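Local coordinates for O-methyltransferase (Coxiella burnetii, PDB 3TR6), which probably transfers the methyl group of S-adenosylmethionine to a hydroxyl oxygen of an acceptor molecule, at residues Phe41-Gln47 / Phe74-Ser78; Glu51-Leu56 / Ile212-Leu218; Leu29-Leu33 / Tyr108-Ala112. All blocks are in the same frame, centred on the assembly; numbering follows the deposited sequence.

In the fold
All three contacts lie in one Rossmann-like methyltransferase domain, around the helices and turn that frame the cofactor pocket. Along the chain the segments come as 29-33, 41-47, 51-56, 74-78, 108-112 and 212-218, so interaction 1 is nested within the loop closed by interaction 3, and interaction 2 crosses both. Interaction 1, at the cofactor, stands between the others: its centre is about 15 Å from that of interaction 2 and about 13 Å from that of interaction 3. It touches both, Tyr77 meeting Ala53 on one hand and Leu30 on the other. Interactions 2 and 3, with centres about 20 Å apart, do not touch. The pocket is thus flanked by a subunit-facing hairpin turn and a peripheral helix pair.

Interaction 1: residues Phe41-Gln47 / Phe74-Ser78; sequences FSTYAMQ and FTGYS. With SAH (S-adenosyl-L-homocysteine), chain C.
Phe74 is the apolar centre of this contact, and its edge points at the face of Phe41 in a T-shaped pair, with centroids 5.7 Å apart and planes at 80°. The methyl CG2 of Thr75 sits in the angle between the two rings: it makes a CH-pi contact with Phe41, 4.1 Å from CG2 to the ring centroid, and also lies over one face of Phe74. On the opposite face of Phe74 comes selenomethionine Met46, whose CG packs toward the rim while SE stands farther off above the ring, a Met-aromatic contact at 5.0 Å from the centroid. SE is also 3.8 Å from SAH SD, at the sulfur that would carry the methyl group in the methyl donor. Gln47 sends its CG anti to the backbone N (chi1 -169°) and then runs extended, which brings NE2 3.5 Å from Tyr77 CD1, with the amide steeply inclined to the ring.

Polar contacts go to the bound S-adenosyl-L-homocysteine rather than across the segments. Ser78 N donates to SAH OXT (3.1 Å), and SAH N donates to Ser78 OG (2.8 Å), so one residue holds both the amino and the carboxylate group of the amino-acid moiety. The carboxylate thus lies at the N-terminus of helix 77-83, which Gly76 N-caps, where the helix dipole would be expected to favour its negative charge. The other carboxylate oxygen, SAH O, lies at the edge of Phe74, in the plane of the ring.

Segment 74-78 is the cofactor-binding turn after strand 67-71. Ser78 OG is bonded to Asp70 at the end of that strand, and Thr75 OG1 to Thr37 of helix 28-40. Phe41 leans on helix 99-111, while Tyr77 packs against helix 50-63.

Interaction 2: residues Glu51-Leu56 / Ile212-Leu218; sequences EQAQLL and IPIGDGL
The side-chain amide of Gln52 is laid against the turn at Ile214-Gly217. Ile214 O lies close to the amide plane and accepts from NE2 of Gln52 at 3.1 Å, with an N-H...O angle of 160°. Over one face of the amide stands the methyl CD1 of Leu218, 4.0 Å from Gln52 CD; on the other side of the plane Gly215 CA lies near the nitrogen. The Ile214 carbonyl is gripped twice, because Gly217 N closes the type II' turn onto the same oxygen; the two donors arrive from opposite faces of the carbonyl plane. Gln52 NE2 is also bonded to Asp173, a nickel ligand, and OE1 pairs with Tyr145 OH. With both ends held, the amide cannot easily flip, and it serves as a second-shell partner of the metal site.

The rest of the contact is apolar. Leu55 and Leu218 meet tip to tip, CD2 to CD2 at 3.5 Å, and the same methyl of Leu55 lies 3.8 Å from Ile214 CG2. Ile214 also passes alongside Glu51 in the opposite direction, its CG1 3.6 Å from Glu51 CG. A bend at chi2 (-91°) of Glu51 lets this aliphatic part pack here while its carboxylate bonds to Tyr16 and to Thr8 of the second subunit.

Ile212 and Leu218, a hydrogen-bonded antiparallel pair, close the loop between strands 207-212 and 218-223, on the side of the sheet where 207-212 is the outermost strand within this chain. Thr8 of the second subunit also bonds to Gly215, so the turn lies between helix 50-63 and the dimer partner. Leu56 and Leu218 continue the packing onto Ala171 of strand 168-173 and Tyr145 of strand 141-146.

Interaction 3: residues Leu29-Leu33 / Tyr108-Ala112; sequences LLAEL and YWEKA
Tyr108 is the main bump between helices 28-40 and 99-111, its ring fitting like a knob into a hollow on helix 28-40 walled by Leu29, Glu32, Leu33 and Glu36. Leu33 supplies one broad wall: its CD1 lies over a face of the ring in a CH-pi contact, 3.7 Å from the centroid and 17° off the normal. Leu29 closes the edge, with CD2 in the ring plane, 3.9 Å from Tyr108 CD1, and Glu32 CG meets the same plane near the hydroxyl. At the bottom of the hollow the ring reaches the backbone, where Tyr108 CE1 is 3.6 Å from Leu33 CA. Its OH is bonded to Glu36, one turn beyond.

The second bump goes the other way. Leu29 points its CD1 into the shallow dip formed by Lys111 and Ala112, 3.8 Å from Lys111 O and 4.0 Å from Ala112 CB. Over the outer rim, Lys111, fully extended, spans the gap so that NZ meets Glu32 OE2 at 3.0 Å in a salt bridge that uses the syn lone pair of the carboxylate.

Leu29 lies nearest Ala112 and Leu33 nearest Tyr108, so the two helices run in opposite directions here. Helix 77-83 lies beneath them both: Leu30 and Tyr108 each rest on its Ile80. Trp109 turns away from helix 28-40 toward strand 118-122, the outermost strand on that side of the sheet, and Leu33 continues inward to Thr75 and Tyr77 of the cofactor turn.

Interaction 1: residues Phe41-Gln47 / Phe74-Ser78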
loop_
_atom_site.group_PDB
_atom_site.type_symbol
_atom_site.label_atom_id
_atom_site.label_comp_id
_atom_site.label_asym_id
_atom_site.label_seq_id
_atom_site.Cartn_x
_atom_site.Cartn_y
_atom_site.Cartn_z
ATOM N N PHE A 41 6.681 -17.282 -23.752
ATOM C CA PHE A 41 5.241 -17.425 -23.539
ATOM C C PHE A 41 4.417 -16.339 -24.220
ATOM O O PHE A 41 4.610 -15.148 -23.973
ATOM C CB PHE A 41 4.923 -17.466 -22.044
ATOM C CG PHE A 41 5.460 -18.682 -21.345
ATOM C CD1 PHE A 41 4.630 -19.753 -21.058
ATOM C CD2 PHE A 41 6.795 -18.761 -20.985
ATOM C CE1 PHE A 41 5.117 -20.873 -20.421
ATOM C CE2 PHE A 41 7.289 -19.884 -20.348
ATOM C CZ PHE A 41 6.447 -20.941 -20.066
ATOM N N SER A 42 3.493 -16.759 -25.076
ATOM C CA SER A 42 2.618 -15.819 -25.766
ATOM C C SER A 42 1.696 -15.143 -24.764
ATOM O O SER A 42 1.104 -14.104 -25.050
ATOM C CB SER A 42 1.795 -16.532 -26.844
ATOM O OG SER A 42 0.980 -17.552 -26.291
ATOM N N THR A 43 1.587 -15.742 -23.584
ATOM C CA THR A 43 0.702 -15.242 -22.541
ATOM C C THR A 43 1.468 -14.415 -21.521
ATOM O O THR A 43 0.949 -14.110 -20.450
ATOM C CB THR A 43 -0.017 -16.394 -21.818
ATOM O OG1 THR A 43 0.938 -17.395 -21.435
ATOM C CG2 THR A 43 -1.067 -17.020 -22.726
ATOM N N TYR A 44 2.697 -14.047 -21.873
ATOM C CA TYR A 44 3.598 -13.300 -20.996
ATOM C C TYR A 44 2.950 -12.105 -20.295
ATOM O O TYR A 44 3.340 -11.750 -19.186
ATOM C CB TYR A 44 4.810 -12.811 -21.796
ATOM C CG TYR A 44 4.499 -11.612 -22.666
ATOM C CD1 TYR A 44 4.779 -10.323 -22.228
ATOM C CD2 TYR A 44 3.906 -11.767 -23.915
ATOM C CE1 TYR A 44 4.487 -9.221 -23.014
ATOM C CE2 TYR A 44 3.612 -10.669 -24.711
ATOM C CZ TYR A 44 3.905 -9.399 -24.254
ATOM O OH TYR A 44 3.616 -8.303 -25.036
ATOM N N ALA A 45 1.969 -11.484 -20.942
ATOM C CA ALA A 45 1.391 -10.237 -20.439
ATOM C C ALA A 45 0.638 -10.385 -19.112
ATOM O O ALA A 45 0.514 -9.420 -18.354
ATOM C CB ALA A 45 0.498 -9.596 -21.491
HETATM N N MSE A 46 0.131 -11.580 -18.830
HETATM C CA MSE A 46 -0.584 -11.802 -17.576
HETATM C C MSE A 46 0.374 -11.893 -16.384
HETATM O O MSE A 46 -0.039 -12.181 -15.261
HETATM C CB MSE A 46 -1.506 -13.030 -17.659
HETATM C CG MSE A 46 -0.840 -14.327 -18.098
HETATM SE SE MSE A 46 -2.122 -15.796 -18.332
HETATM C CE MSE A 46 -3.775 -14.784 -18.166
ATOM N N GLN A 47 1.651 -11.626 -16.633
ATOM C CA GLN A 47 2.650 -11.623 -15.572
ATOM C C GLN A 47 2.469 -10.413 -14.658
ATOM O O GLN A 47 2.072 -9.332 -15.105
ATOM C CB GLN A 47 4.059 -11.635 -16.162
ATOM C CG GLN A 47 5.158 -11.895 -15.147
ATOM C CD GLN A 47 6.533 -11.955 -15.788
ATOM O OE1 GLN A 47 6.785 -11.299 -16.797
ATOM N NE2 GLN A 47 7.421 -12.757 -15.212
ATOM N N PHE A 74 1.658 -19.019 -12.869
ATOM C CA PHE A 74 2.264 -18.728 -14.160
ATOM C C PHE A 74 3.726 -19.165 -14.111
ATOM O O PHE A 74 4.018 -20.314 -13.797
ATOM C CB PHE A 74 2.154 -17.242 -14.497
ATOM C CG PHE A 74 2.432 -16.928 -15.940
ATOM C CD1 PHE A 74 2.331 -17.914 -16.911
ATOM C CD2 PHE A 74 2.810 -15.650 -16.325
ATOM C CE1 PHE A 74 2.593 -17.632 -18.241
ATOM C CE2 PHE A 74 3.073 -15.357 -17.654
ATOM C CZ PHE A 74 2.964 -16.353 -18.615
ATOM N N THR A 75 4.645 -18.254 -14.408
ATOM C CA THR A 75 6.067 -18.573 -14.333
ATOM C C THR A 75 6.655 -18.176 -12.980
ATOM O O THR A 75 7.875 -18.129 -12.809
ATOM C CB THR A 75 6.866 -17.934 -15.484
ATOM O OG1 THR A 75 6.696 -16.514 -15.462
ATOM C CG2 THR A 75 6.391 -18.480 -16.826
ATOM N N GLY A 76 5.772 -17.877 -12.029
ATOM C CA GLY A 76 6.149 -17.709 -10.636
ATOM C C GLY A 76 6.763 -16.388 -10.207
ATOM O O GLY A 76 7.530 -16.356 -9.243
ATOM N N TYR A 77 6.425 -15.300 -10.894
ATOM C CA TYR A 77 6.991 -13.995 -10.555
ATOM C C TYR A 77 6.555 -13.525 -9.162
ATOM O O TYR A 77 7.388 -13.173 -8.325
ATOM C CB TYR A 77 6.645 -12.937 -11.614
ATOM C CG TYR A 77 7.449 -11.658 -11.475
ATOM C CD1 TYR A 77 8.595 -11.445 -12.234
ATOM C CD2 TYR A 77 7.073 -10.671 -10.572
ATOM C CE1 TYR A 77 9.338 -10.281 -12.104
ATOM C CE2 TYR A 77 7.806 -9.509 -10.435
ATOM C CZ TYR A 77 8.936 -9.317 -11.201
ATOM O OH TYR A 77 9.660 -8.156 -11.056
ATOM N N SER A 78 5.249 -13.521 -8.915
ATOM C CA SER A 78 4.724 -13.060 -7.635
ATOM C C SER A 78 5.081 -14.021 -6.504
ATOM O O SER A 78 5.316 -13.599 -5.371
ATOM C CB SER A 78 3.209 -12.863 -7.709
ATOM O OG SER A 78 2.552 -14.054 -8.107
HETATM N N SAH C . 0.824 -14.108 -10.351
HETATM C CA SAH C . 1.237 -14.623 -11.627
HETATM C CB SAH C . 0.172 -14.400 -12.688
HETATM C CG SAH C . -0.548 -15.629 -13.193
HETATM S SD SAH C . -1.642 -15.423 -14.590
HETATM C C SAH C . 2.503 -13.963 -12.052
HETATM O O SAH C . 2.839 -14.000 -13.267
HETATM O OXT SAH C . 3.234 -13.373 -11.216
HETATM C "C5'" SAH C . -2.991 -16.589 -14.480
HETATM C "C4'" SAH C . -2.658 -17.937 -14.128
HETATM O "O4'" SAH C . -3.839 -18.600 -13.555
HETATM C "C3'" SAH C . -2.293 -18.713 -15.331
HETATM O "O3'" SAH C . -1.036 -19.228 -15.170
HETATM C "C2'" SAH C . -3.283 -19.799 -15.410
HETATM O "O2'" SAH C . -2.688 -20.971 -15.803
HETATM C "C1'" SAH C . -3.777 -19.914 -14.015
HETATM N N9 SAH C . -5.070 -20.568 -13.841
HETATM C C8 SAH C . -6.135 -20.485 -14.655
HETATM N N7 SAH C . -7.117 -21.231 -14.124
HETATM C C5 SAH C . -6.680 -21.786 -12.977
HETATM C C6 SAH C . -7.254 -22.636 -12.026
HETATM N N6 SAH C . -8.597 -23.101 -12.175
HETATM N N1 SAH C . -6.519 -23.011 -10.965
HETATM C C2 SAH C . -5.258 -22.586 -10.812
HETATM N N3 SAH C . -4.679 -21.775 -11.705
HETATM C C4 SAH C . -5.365 -21.361 -12.791
#

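Interaction 2: residues Glu51-Leu56 / Ile212-Leu218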
loop_
_atom_site.group_PDB
_atom_site.type_symbol
_atom_site.label_atom_id
_atom_site.label_comp_id
_atom_site.label_asym_id
_atom_site.label_seq_id
_atom_site.Cartn_x
_atom_site.Cartn_y
_atom_site.Cartn_z
ATOM N N GLU A 51 6.427 -3.549 -10.284
ATOM C CA GLU A 51 6.141 -2.591 -9.223
ATOM C C GLU A 51 5.040 -3.080 -8.285
ATOM O O GLU A 51 5.079 -2.803 -7.087
ATOM C CB GLU A 51 5.787 -1.215 -9.795
ATOM C CG GLU A 51 4.518 -1.176 -10.628
ATOM C CD GLU A 51 4.773 -1.432 -12.099
ATOM O OE1 GLU A 51 5.690 -2.209 -12.421
ATOM O OE2 GLU A 51 4.059 -0.846 -12.938
ATOM N N GLN A 52 4.063 -3.804 -8.824
ATOM C CA GLN A 52 2.997 -4.348 -7.989
ATOM C C GLN A 52 3.536 -5.465 -7.100
ATOM O O GLN A 52 3.205 -5.549 -5.918
ATOM C CB GLN A 52 1.831 -4.866 -8.833
ATOM C CG GLN A 52 0.601 -5.195 -8.001
ATOM C CD GLN A 52 -0.481 -5.907 -8.788
ATOM O OE1 GLN A 52 -0.432 -7.123 -8.972
ATOM N NE2 GLN A 52 -1.471 -5.151 -9.252
ATOM N N ALA A 53 4.371 -6.321 -7.682
ATOM C CA ALA A 53 4.995 -7.408 -6.942
ATOM C C ALA A 53 5.848 -6.859 -5.807
ATOM O O ALA A 53 5.892 -7.427 -4.718
ATOM C CB ALA A 53 5.840 -8.258 -7.869
ATOM N N GLN A 54 6.532 -5.752 -6.070
ATOM C CA GLN A 54 7.390 -5.133 -5.070
ATOM C C GLN A 54 6.583 -4.675 -3.862
ATOM O O GLN A 54 7.051 -4.760 -2.725
ATOM C CB GLN A 54 8.160 -3.961 -5.673
ATOM C CG GLN A 54 9.021 -3.216 -4.677
ATOM C CD GLN A 54 9.996 -2.279 -5.350
ATOM O OE1 GLN A 54 10.537 -2.588 -6.412
ATOM N NE2 GLN A 54 10.225 -1.120 -4.737
ATOM N N LEU A 55 5.371 -4.191 -4.118
ATOM C CA LEU A 55 4.457 -3.792 -3.058
ATOM C C LEU A 55 4.034 -5.005 -2.238
ATOM O O LEU A 55 3.913 -4.923 -1.017
ATOM C CB LEU A 55 3.224 -3.105 -3.651
ATOM C CG LEU A 55 1.986 -2.959 -2.755
ATOM C CD1 LEU A 55 2.288 -2.118 -1.516
ATOM C CD2 LEU A 55 0.828 -2.361 -3.542
ATOM N N LEU A 56 3.806 -6.125 -2.920
ATOM C CA LEU A 56 3.468 -7.376 -2.254
ATOM C C LEU A 56 4.591 -7.809 -1.320
ATOM O O LEU A 56 4.347 -8.230 -0.191
ATOM C CB LEU A 56 3.201 -8.479 -3.278
ATOM C CG LEU A 56 1.943 -8.385 -4.138
ATOM C CD1 LEU A 56 1.886 -9.566 -5.090
ATOM C CD2 LEU A 56 0.696 -8.330 -3.270
ATOM N N ILE A 212 -5.452 0.104 -4.663
ATOM C CA ILE A 212 -4.224 0.769 -5.072
ATOM C C ILE A 212 -4.085 0.764 -6.587
ATOM O O ILE A 212 -4.141 -0.294 -7.216
ATOM C CB ILE A 212 -2.975 0.083 -4.469
ATOM C CG1 ILE A 212 -3.182 -0.240 -2.987
ATOM C CG2 ILE A 212 -1.744 0.952 -4.662
ATOM C CD1 ILE A 212 -3.118 0.964 -2.084
ATOM N N PRO A 213 -3.898 1.951 -7.182
ATOM C CA PRO A 213 -3.691 2.070 -8.628
ATOM C C PRO A 213 -2.253 1.728 -9.024
ATOM O O PRO A 213 -1.566 2.531 -9.650
ATOM C CB PRO A 213 -3.982 3.548 -8.894
ATOM C CG PRO A 213 -3.577 4.223 -7.633
ATOM C CD PRO A 213 -3.930 3.268 -6.522
ATOM N N ILE A 214 -1.800 0.539 -8.644
ATOM C CA ILE A 214 -0.512 0.037 -9.085
ATOM C C ILE A 214 -0.744 -1.291 -9.802
ATOM O O ILE A 214 -1.657 -2.037 -9.442
ATOM C CB ILE A 214 0.473 -0.125 -7.906
ATOM C CG1 ILE A 214 1.917 -0.033 -8.402
ATOM C CG2 ILE A 214 0.221 -1.428 -7.162
ATOM C CD1 ILE A 214 2.929 0.037 -7.290
ATOM N N GLY A 215 0.060 -1.576 -10.822
ATOM C CA GLY A 215 -0.227 -2.693 -11.706
ATOM C C GLY A 215 -1.582 -2.461 -12.349
ATOM O O GLY A 215 -1.934 -1.325 -12.661
ATOM N N ASP A 216 -2.357 -3.523 -12.537
ATOM C CA ASP A 216 -3.705 -3.375 -13.083
ATOM C C ASP A 216 -4.733 -3.118 -11.976
ATOM O O ASP A 216 -5.908 -3.474 -12.098
ATOM C CB ASP A 216 -4.100 -4.603 -13.904
ATOM C CG ASP A 216 -5.364 -4.379 -14.714
ATOM O OD1 ASP A 216 -5.527 -3.271 -15.266
ATOM O OD2 ASP A 216 -6.196 -5.307 -14.791
ATOM N N GLY A 217 -4.285 -2.487 -10.898
ATOM C CA GLY A 217 -5.145 -2.246 -9.759
ATOM C C GLY A 217 -4.999 -3.369 -8.753
ATOM O O GLY A 217 -5.098 -4.548 -9.098
ATOM N N LEU A 218 -4.749 -2.999 -7.505
ATOM C CA LEU A 218 -4.571 -3.981 -6.454
ATOM C C LEU A 218 -5.473 -3.668 -5.264
ATOM O O LEU A 218 -5.234 -2.711 -4.526
ATOM C CB LEU A 218 -3.106 -4.035 -6.019
ATOM C CG LEU A 218 -2.796 -5.137 -5.003
ATOM C CD1 LEU A 218 -2.928 -6.521 -5.639
ATOM C CD2 LEU A 218 -1.414 -4.935 -4.419
#

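Interaction 3: residues Leu29-Leu33 / Tyr108-Ala112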
loop_
_atom_site.group_PDB
_atom_site.type_symbol
_atom_site.label_atom_id
_atom_site.label_comp_id
_atom_site.label_asym_id
_atom_site.label_seq_id
_atom_site.Cartn_x
_atom_site.Cartn_y
_atom_site.Cartn_z
ATOM N N LEU A 29 17.429 -11.540 -10.708
ATOM C CA LEU A 29 16.852 -12.843 -11.013
ATOM C C LEU A 29 15.417 -12.724 -11.523
ATOM O O LEU A 29 15.031 -13.410 -12.466
ATOM C CB LEU A 29 16.916 -13.772 -9.799
ATOM C CG LEU A 29 16.438 -15.210 -10.027
ATOM C CD1 LEU A 29 17.278 -16.192 -9.224
ATOM C CD2 LEU A 29 14.959 -15.367 -9.697
ATOM N N LEU A 30 14.627 -11.856 -10.897
ATOM C CA LEU A 30 13.253 -11.628 -11.338
ATOM C C LEU A 30 13.211 -10.932 -12.695
ATOM O O LEU A 30 12.364 -11.237 -13.536
ATOM C CB LEU A 30 12.470 -10.829 -10.298
ATOM C CG LEU A 30 11.903 -11.642 -9.130
ATOM C CD1 LEU A 30 11.253 -10.734 -8.092
ATOM C CD2 LEU A 30 10.916 -12.693 -9.630
ATOM N N ALA A 31 14.132 -9.995 -12.904
ATOM C CA ALA A 31 14.264 -9.325 -14.191
ATOM C C ALA A 31 14.507 -10.356 -15.289
ATOM O O ALA A 31 13.887 -10.309 -16.352
ATOM C CB ALA A 31 15.399 -8.313 -14.149
ATOM N N GLU A 32 15.409 -11.291 -15.013
ATOM C CA GLU A 32 15.737 -12.362 -15.946
ATOM C C GLU A 32 14.539 -13.272 -16.189
ATOM O O GLU A 32 14.308 -13.726 -17.311
ATOM C CB GLU A 32 16.913 -13.176 -15.406
ATOM C CG GLU A 32 17.156 -14.487 -16.122
ATOM C CD GLU A 32 18.223 -15.323 -15.443
ATOM O OE1 GLU A 32 18.936 -14.782 -14.569
ATOM O OE2 GLU A 32 18.346 -16.522 -15.780
ATOM N N LEU A 33 13.779 -13.533 -15.130
ATOM C CA LEU A 33 12.608 -14.398 -15.211
ATOM C C LEU A 33 11.545 -13.874 -16.177
ATOM O O LEU A 33 10.882 -14.654 -16.858
ATOM C CB LEU A 33 11.995 -14.606 -13.822
ATOM C CG LEU A 33 10.625 -15.293 -13.780
ATOM C CD1 LEU A 33 10.703 -16.698 -14.348
ATOM C CD2 LEU A 33 10.065 -15.315 -12.366
ATOM N N TYR A 108 13.230 -21.372 -11.439
ATOM C CA TYR A 108 13.702 -20.072 -10.979
ATOM C C TYR A 108 13.699 -19.920 -9.460
ATOM O O TYR A 108 14.588 -19.274 -8.903
ATOM C CB TYR A 108 12.923 -18.932 -11.645
ATOM C CG TYR A 108 13.541 -18.465 -12.945
ATOM C CD1 TYR A 108 14.380 -17.360 -12.979
ATOM C CD2 TYR A 108 13.298 -19.140 -14.136
ATOM C CE1 TYR A 108 14.952 -16.933 -14.160
ATOM C CE2 TYR A 108 13.868 -18.719 -15.325
ATOM C CZ TYR A 108 14.693 -17.614 -15.330
ATOM O OH TYR A 108 15.265 -17.189 -16.507
ATOM N N TRP A 109 12.718 -20.512 -8.785
ATOM C CA TRP A 109 12.680 -20.395 -7.331
ATOM C C TRP A 109 13.634 -21.367 -6.635
ATOM O O TRP A 109 13.952 -21.197 -5.460
ATOM C CB TRP A 109 11.252 -20.442 -6.757
ATOM C CG TRP A 109 10.603 -21.791 -6.647
ATOM C CD1 TRP A 109 11.112 -22.903 -6.042
ATOM C CD2 TRP A 109 9.293 -22.149 -7.106
ATOM N NE1 TRP A 109 10.213 -23.937 -6.122
ATOM C CE2 TRP A 109 9.085 -23.499 -6.769
ATOM C CE3 TRP A 109 8.279 -21.461 -7.783
ATOM C CZ2 TRP A 109 7.907 -24.178 -7.084
ATOM C CZ3 TRP A 109 7.109 -22.133 -8.093
ATOM C CH2 TRP A 109 6.934 -23.479 -7.745
ATOM N N GLU A 110 14.098 -22.373 -7.370
ATOM C CA GLU A 110 15.214 -23.187 -6.908
ATOM C C GLU A 110 16.479 -22.352 -7.036
ATOM O O GLU A 110 17.267 -22.240 -6.099
ATOM C CB GLU A 110 15.345 -24.460 -7.745
ATOM C CG GLU A 110 14.199 -25.452 -7.571
ATOM C CD GLU A 110 14.281 -26.618 -8.544
ATOM O OE1 GLU A 110 15.307 -26.737 -9.248
ATOM O OE2 GLU A 110 13.317 -27.413 -8.610
ATOM N N LYS A 111 16.653 -21.758 -8.211
ATOM C CA LYS A 111 17.798 -20.908 -8.507
ATOM C C LYS A 111 17.874 -19.726 -7.544
ATOM O O LYS A 111 18.934 -19.120 -7.372
ATOM C CB LYS A 111 17.707 -20.405 -9.950
ATOM C CG LYS A 111 18.936 -19.660 -10.450
ATOM C CD LYS A 111 18.778 -19.281 -11.918
ATOM C CE LYS A 111 20.042 -18.637 -12.468
ATOM N NZ LYS A 111 19.911 -18.295 -13.913
ATOM N N ALA A 112 16.745 -19.407 -6.919
ATOM C CA ALA A 112 16.676 -18.290 -5.981
ATOM C C ALA A 112 16.941 -18.735 -4.546
ATOM O O ALA A 112 17.158 -17.904 -3.663
ATOM C CB ALA A 112 15.323 -17.595 -6.082
#